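DNA-binding protein (Silicibacter pomeroyi, PDB 3EUS) probably binds DNA through a helix-turn-helix domain of the XRE/Cro-C1 type, an all-helical fold found here as a two-chain assembly. Local coordinates at residues S42-A45 and K46-R50; R52-V56 and I57-K61. All coordinates share one frame; numbering follows the deposited sequence.

Contact 1: residues S42-A45 and K46-R50; sequences SFVA and KVETR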
ATOM      1  N   SER A  42       5.639 -12.139  15.092  1.00 21.21           N
ATOM      2  CA  SER A  42       6.158 -12.685  13.821  1.00 20.83           C
ATOM      3  C   SER A  42       5.634 -11.973  12.584  1.00 20.21           C
ATOM      4  O   SER A  42       6.344 -11.870  11.589  1.00 20.13           O
ATOM      5  CB  SER A  42       5.878 -14.203  13.723  1.00 20.04           C
ATOM      6  OG  SER A  42       4.495 -14.489  13.526  1.00 21.82           O
ATOM      7  N   PHE A  43       4.423 -11.423  12.652  1.00 19.78           N
ATOM      8  CA  PHE A  43       3.898 -10.633  11.553  1.00 18.13           C
ATOM      9  C   PHE A  43       4.750  -9.415  11.252  1.00 17.56           C
ATOM     10  O   PHE A  43       5.144  -9.211  10.095  1.00 15.21           O
ATOM     11  CB  PHE A  43       2.432 -10.218  11.824  1.00 17.29           C
ATOM     12  CG  PHE A  43       1.877  -9.234  10.823  1.00 17.96           C
ATOM     13  CD1 PHE A  43       1.396  -9.664   9.599  1.00 23.08           C
ATOM     14  CD2 PHE A  43       1.806  -7.889  11.118  1.00 17.40           C
ATOM     15  CE1 PHE A  43       0.856  -8.766   8.689  1.00 24.41           C
ATOM     16  CE2 PHE A  43       1.254  -6.967  10.199  1.00 14.77           C
ATOM     17  CZ  PHE A  43       0.803  -7.390   8.984  1.00 20.40           C
ATOM     18  N   VAL A  44       5.063  -8.649  12.298  1.00 17.21           N
ATOM     19  CA  VAL A  44       5.901  -7.472  12.188  1.00 16.47           C
ATOM     20  C   VAL A  44       7.319  -7.852  11.728  1.00 17.58           C
ATOM     21  O   VAL A  44       7.821  -7.249  10.777  1.00 16.36           O
ATOM     22  CB  VAL A  44       5.924  -6.668  13.473  1.00 16.48           C
ATOM     23  CG1 VAL A  44       6.956  -5.468  13.402  1.00 13.09           C
ATOM     24  CG2 VAL A  44       4.495  -6.136  13.750  1.00 16.91           C
ATOM     25  N   ALA A  45       7.923  -8.839  12.370  1.00 18.03           N
ATOM     26  CA  ALA A  45       9.280  -9.272  11.957  1.00 18.83           C
ATOM     27  C   ALA A  45       9.299  -9.698  10.488  1.00 19.04           C
ATOM     28  O   ALA A  45      10.215  -9.317   9.724  1.00 20.80           O
ATOM     29  CB  ALA A  45       9.800 -10.420  12.838  1.00 19.59           C
ATOM     30  N   LYS A  46       8.315 -10.481  10.089  1.00 17.82           N
ATOM     31  CA  LYS A  46       8.269 -10.994   8.738  1.00 19.09           C
ATOM     32  C   LYS A  46       8.041  -9.911   7.706  1.00 18.05           C
ATOM     33  O   LYS A  46       8.695  -9.902   6.648  1.00 18.36           O
ATOM     34  CB  LYS A  46       7.244 -12.105   8.579  1.00 18.69           C
ATOM     35  CG  LYS A  46       7.720 -13.414   9.166  1.00 23.16           C
ATOM     36  CD  LYS A  46       6.609 -14.471   9.154  1.00 26.48           C
ATOM     37  CE  LYS A  46       7.151 -15.846   9.519  1.00 29.98           C
ATOM     38  NZ  LYS A  46       6.234 -16.930   9.131  1.00 32.50           N
ATOM     39  N   VAL A  47       7.131  -8.978   7.981  1.00 17.54           N
ATOM     40  CA  VAL A  47       6.943  -7.893   7.045  1.00 16.80           C
ATOM     41  C   VAL A  47       8.235  -7.078   6.851  1.00 17.02           C
ATOM     42  O   VAL A  47       8.589  -6.701   5.725  1.00 18.57           O
ATOM     43  CB  VAL A  47       5.755  -7.000   7.511  1.00 17.12           C
ATOM     44  CG1 VAL A  47       5.774  -5.632   6.822  1.00 17.35           C
ATOM     45  CG2 VAL A  47       4.396  -7.758   7.294  1.00 16.38           C
ATOM     46  N   GLU A  48       8.890  -6.735   7.945  1.00 16.88           N
ATOM     47  CA  GLU A  48      10.108  -5.919   7.903  1.00 17.74           C
ATOM     48  C   GLU A  48      11.312  -6.534   7.175  1.00 19.24           C
ATOM     49  O   GLU A  48      12.155  -5.801   6.608  1.00 21.59           O
ATOM     50  CB  GLU A  48      10.489  -5.507   9.325  1.00 16.19           C
ATOM     51  CG  GLU A  48       9.384  -4.561   9.921  1.00 17.66           C
ATOM     52  CD  GLU A  48       9.790  -3.949  11.245  1.00 14.98           C
ATOM     53  OE1 GLU A  48      10.775  -4.429  11.808  1.00 12.58           O
ATOM     54  OE2 GLU A  48       9.152  -2.985  11.734  1.00 13.92           O
ATOM     55  N   THR A  49      11.404  -7.854   7.207  1.00 19.72           N
ATOM     56  CA  THR A  49      12.491  -8.578   6.587  1.00 19.60           C
ATOM     57  C   THR A  49      12.070  -9.240   5.268  1.00 19.34           C
ATOM     58  O   THR A  49      12.757 -10.133   4.770  1.00 18.29           O
ATOM     59  CB  THR A  49      13.047  -9.584   7.585  1.00 19.91           C
ATOM     60  OG1 THR A  49      12.038 -10.519   7.970  1.00 21.21           O
ATOM     61  CG2 THR A  49      13.518  -8.845   8.818  1.00 22.52           C
ATOM     62  N   ARG A  50      10.932  -8.797   4.720  1.00 20.77           N
ATOM     63  CA  ARG A  50      10.498  -9.120   3.369  1.00 22.10           C
ATOM     64  C   ARG A  50      10.169 -10.625   3.277  1.00 24.06           C
ATOM     65  O   ARG A  50      10.455 -11.303   2.280  1.00 24.76           O
ATOM     66  CB  ARG A  50      11.586  -8.681   2.369  1.00 22.43           C
ATOM     67  CG  ARG A  50      11.810  -7.153   2.427  1.00 22.66           C
ATOM     68  CD  ARG A  50      13.019  -6.631   1.725  1.00 21.09           C
ATOM     69  NE  ARG A  50      14.243  -7.236   2.167  1.00 20.51           N
ATOM     70  CZ  ARG A  50      14.892  -8.197   1.536  1.00 21.41           C
ATOM     71  NH1 ARG A  50      14.480  -8.611   0.335  1.00 23.60           N
ATOM     72  NH2 ARG A  50      15.973  -8.712   2.090  1.00 26.35           N
TER
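In helix 41-48, which by its order in this helix-turn-helix fold is probably the recognition helix, F43 and V47 sit one turn apart and lie side by side. Methyl CG2 of V47 rests over one face of the F43 ring, offset toward the rim, 4.1 Å from the centroid: a CH-pi contact. The ring gets there because CG of F43 is anti to the backbone N (chi1 172°). One turn apart in the same way, V44 CG1 lies 3.7 Å from E48 OE2, the valine lying alongside the extended E48 chain, whose carboxylate is turned to R23 in a salt bridge and to Q30 in a hydrogen bond. These apolar residues suit the inner side of the helix, where W62 of helix 56-65 covers F43, V44 and V47; S42 and K46 belong to its exposed side. R50, with positive phi, is the C-prime residue of a Schellman motif that ends the helix, E51 N bonding to K46 O and R50 N weakly to V47 O. Just before it, A45 O takes two donors from opposite faces of its carbonyl plane: T49 OG1 at 2.8 Å and T49 N at 3.1 Å, the latter bent to 141°.

Contact 2: residues R52-V56 and I57-K61; sequences RRLDV and IEFAK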
ATOM      1  N   ARG A  52       7.002 -11.541   4.547  1.00 29.95           N
ATOM      2  CA  ARG A  52       5.558 -11.461   4.295  1.00 31.42           C
ATOM      3  C   ARG A  52       5.210 -10.195   3.545  1.00 32.11           C
ATOM      4  O   ARG A  52       5.730  -9.124   3.822  1.00 30.82           O
ATOM      5  CB  ARG A  52       4.780 -11.505   5.604  1.00 32.22           C
ATOM      6  CG  ARG A  52       3.248 -11.611   5.352  1.00 34.29           C
ATOM      7  CD  ARG A  52       2.497 -11.452   6.595  1.00 35.43           C
ATOM      8  NE  ARG A  52       1.037 -11.564   6.425  1.00 35.09           N
ATOM      9  CZ  ARG A  52       0.228 -10.646   5.871  1.00 33.84           C
ATOM     10  NH1 ARG A  52       0.678  -9.514   5.307  1.00 32.13           N
ATOM     11  NH2 ARG A  52      -1.090 -10.880   5.866  1.00 36.95           N
ATOM     12  N   ARG A  53       4.310 -10.339   2.580  1.00 32.72           N
ATOM     13  CA  ARG A  53       3.808  -9.254   1.776  1.00 32.80           C
ATOM     14  C   ARG A  53       2.778  -8.400   2.569  1.00 31.15           C
ATOM     15  O   ARG A  53       2.121  -8.910   3.477  1.00 31.76           O
ATOM     16  CB  ARG A  53       3.158  -9.883   0.555  1.00 33.83           C
ATOM     17  CG  ARG A  53       2.925  -8.969  -0.642  1.00 38.15           C
ATOM     18  CD  ARG A  53       1.711  -9.463  -1.508  1.00 43.48           C
ATOM     19  NE  ARG A  53       0.466  -9.429  -0.714  1.00 48.62           N
ATOM     20  CZ  ARG A  53      -0.745  -9.040  -1.129  1.00 50.41           C
ATOM     21  NH1 ARG A  53      -0.983  -8.655  -2.386  1.00 51.75           N
ATOM     22  NH2 ARG A  53      -1.743  -9.070  -0.253  1.00 51.48           N
ATOM     23  N   LEU A  54       2.681  -7.105   2.256  1.00 29.08           N
ATOM     24  CA  LEU A  54       1.706  -6.206   2.929  1.00 27.65           C
ATOM     25  C   LEU A  54       0.690  -5.693   1.925  1.00 24.65           C
ATOM     26  O   LEU A  54       1.056  -5.148   0.904  1.00 24.90           O
ATOM     27  CB  LEU A  54       2.458  -5.032   3.588  1.00 28.31           C
ATOM     28  CG  LEU A  54       1.903  -4.430   4.863  1.00 25.50           C
ATOM     29  CD1 LEU A  54       1.981  -5.406   6.027  1.00 26.41           C
ATOM     30  CD2 LEU A  54       2.587  -3.120   5.220  1.00 26.13           C
ATOM     31  N   ASP A  55      -0.613  -5.838   2.176  1.00 24.05           N
ATOM     32  CA  ASP A  55      -1.569  -5.179   1.316  1.00 22.93           C
ATOM     33  C   ASP A  55      -1.805  -3.715   1.773  1.00 23.04           C
ATOM     34  O   ASP A  55      -1.208  -3.270   2.764  1.00 20.40           O
ATOM     35  CB  ASP A  55      -2.883  -5.989   1.111  1.00 24.87           C
ATOM     36  CG  ASP A  55      -3.842  -5.948   2.296  1.00 25.91           C
ATOM     37  OD1 ASP A  55      -3.792  -5.028   3.147  1.00 23.03           O
ATOM     38  OD2 ASP A  55      -4.715  -6.870   2.376  1.00 29.09           O
ATOM     39  N   VAL A  56      -2.601  -2.956   1.020  1.00 22.80           N
ATOM     40  CA  VAL A  56      -2.821  -1.534   1.308  1.00 21.95           C
ATOM     41  C   VAL A  56      -3.524  -1.323   2.653  1.00 22.37           C
ATOM     42  O   VAL A  56      -3.228  -0.366   3.367  1.00 20.62           O
ATOM     43  CB  VAL A  56      -3.615  -0.814   0.173  1.00 23.17           C
ATOM     44  CG1 VAL A  56      -3.978   0.679   0.592  1.00 21.29           C
ATOM     45  CG2 VAL A  56      -2.764  -0.842  -1.065  1.00 20.01           C
ATOM     46  N   ILE A  57      -4.476  -2.202   2.990  1.00 19.63           N
ATOM     47  CA  ILE A  57      -5.275  -2.029   4.175  1.00 20.55           C
ATOM     48  C   ILE A  57      -4.347  -2.285   5.388  1.00 19.79           C
ATOM     49  O   ILE A  57      -4.379  -1.512   6.382  1.00 16.81           O
ATOM     50  CB  ILE A  57      -6.499  -2.983   4.202  1.00 20.67           C
ATOM     51  CG1 ILE A  57      -7.611  -2.587   3.209  1.00 24.64           C
ATOM     52  CG2 ILE A  57      -7.085  -3.012   5.580  1.00 19.95           C
ATOM     53  CD1 ILE A  57      -7.266  -1.648   2.174  1.00 27.02           C
ATOM     54  N   GLU A  58      -3.503  -3.321   5.285  1.00 18.01           N
ATOM     55  CA  GLU A  58      -2.530  -3.655   6.351  1.00 18.10           C
ATOM     56  C   GLU A  58      -1.544  -2.459   6.479  1.00 16.09           C
ATOM     57  O   GLU A  58      -1.180  -2.076   7.582  1.00 15.76           O
ATOM     58  CB  GLU A  58      -1.802  -4.956   6.034  1.00 18.00           C
ATOM     59  CG  GLU A  58      -2.709  -6.179   6.061  1.00 18.97           C
ATOM     60  CD  GLU A  58      -2.095  -7.448   5.462  1.00 22.61           C
ATOM     61  OE1 GLU A  58      -1.186  -7.354   4.655  1.00 21.43           O
ATOM     62  OE2 GLU A  58      -2.496  -8.570   5.856  1.00 22.74           O
ATOM     63  N   PHE A  59      -1.114  -1.873   5.356  1.00 16.93           N
ATOM     64  CA  PHE A  59      -0.236  -0.711   5.388  1.00 16.74           C
ATOM     65  C   PHE A  59      -0.884   0.446   6.122  1.00 16.49           C
ATOM     66  O   PHE A  59      -0.241   1.128   6.934  1.00 15.81           O
ATOM     67  CB  PHE A  59       0.148  -0.357   3.938  1.00 17.41           C
ATOM     68  CG  PHE A  59       0.850   0.923   3.771  1.00 15.16           C
ATOM     69  CD1 PHE A  59       2.175   1.059   4.173  1.00 15.51           C
ATOM     70  CD2 PHE A  59       0.265   1.992   3.065  1.00 12.76           C
ATOM     71  CE1 PHE A  59       2.854   2.207   3.961  1.00 15.60           C
ATOM     72  CE2 PHE A  59       0.981   3.225   2.884  1.00 15.83           C
ATOM     73  CZ  PHE A  59       2.280   3.317   3.343  1.00 19.73           C
ATOM     74  N   ALA A  60      -2.122   0.771   5.762  1.00 16.28           N
ATOM     75  CA  ALA A  60      -2.851   1.833   6.439  1.00 16.33           C
ATOM     76  C   ALA A  60      -2.857   1.594   7.941  1.00 15.60           C
ATOM     77  O   ALA A  60      -2.606   2.525   8.727  1.00 15.67           O
ATOM     78  CB  ALA A  60      -4.332   1.954   5.827  1.00 14.86           C
ATOM     79  N   LYS A  61      -3.180   0.370   8.375  1.00 15.93           N
ATOM     80  CA  LYS A  61      -3.281   0.119   9.790  1.00 15.79           C
ATOM     81  C   LYS A  61      -1.909   0.239  10.496  1.00 13.40           C
ATOM     82  O   LYS A  61      -1.806   0.727  11.618  1.00 14.41           O
ATOM     83  CB  LYS A  61      -3.897  -1.254  10.027  1.00 15.75           C
ATOM     84  CG  LYS A  61      -5.441  -1.347   9.645  1.00 19.80           C
ATOM     85  CD  LYS A  61      -5.892  -2.793   9.704  1.00 25.89           C
ATOM     86  CE  LYS A  61      -7.410  -2.968   9.405  1.00 30.31           C
ATOM     87  NZ  LYS A  61      -7.923  -4.380   9.572  1.00 33.79           N
TER
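With CG anti to the backbone N (chi1 -172°) and the chain extended to NE, R52 meets E58, whose CG lies beside its own N (chi1 -67°), from the opposite direction. They form an end-on, two-nitrogen salt bridge, R52 NH1 to E58 OE1 at 2.9 Å and R52 NH2 to E58 OE2 at 2.7 Å, both on the syn sides but tilted out of the carboxylate plane; the guanidinium and carboxylate planes are 54° apart. E58 OE1 has a further donor, D55 N at 3.0 Å, which arrives on the anti side and from the face opposite NH1. Three bonds therefore fix the rotation of the carboxylate. Glutamate suits this place because it is long enough to reach back to the loop, whereas the shorter D55 puts OD1 2.8 Å from E58 N in a nearly straight bond. Beside the polar groups L54 lays CD1 on E58 CB at 3.8 Å and CD2 on F59 CB at 3.9 Å; F59, also packed against L15 and L19, continues the apolar core, and V56 of the second subunit touches it as well. With D55 as N-cap and E58 answering its backbone N, the pair forms the capping box that starts helix 56-65.

How the contacts relate
Contact 1 ends helix 41-48 and contact 2 begins helix 56-65, so the two lie in series along the chain, their centres about 11 Å apart. They also touch directly. A probable hydrogen bond from R52 N to K46 O, 3.2 Å long, ties the loop to the end of the first helix. The F43 ring packs against the arginine of the salt bridge, with F43 CE1 3.4 Å from R52 CZ, and V47 CG2 lies 3.6 Å from L54 CD1, joining the apolar sides of both contacts. The outer side of contact 1 is consistent with a DNA-facing surface, whereas contact 2 reaches the second subunit.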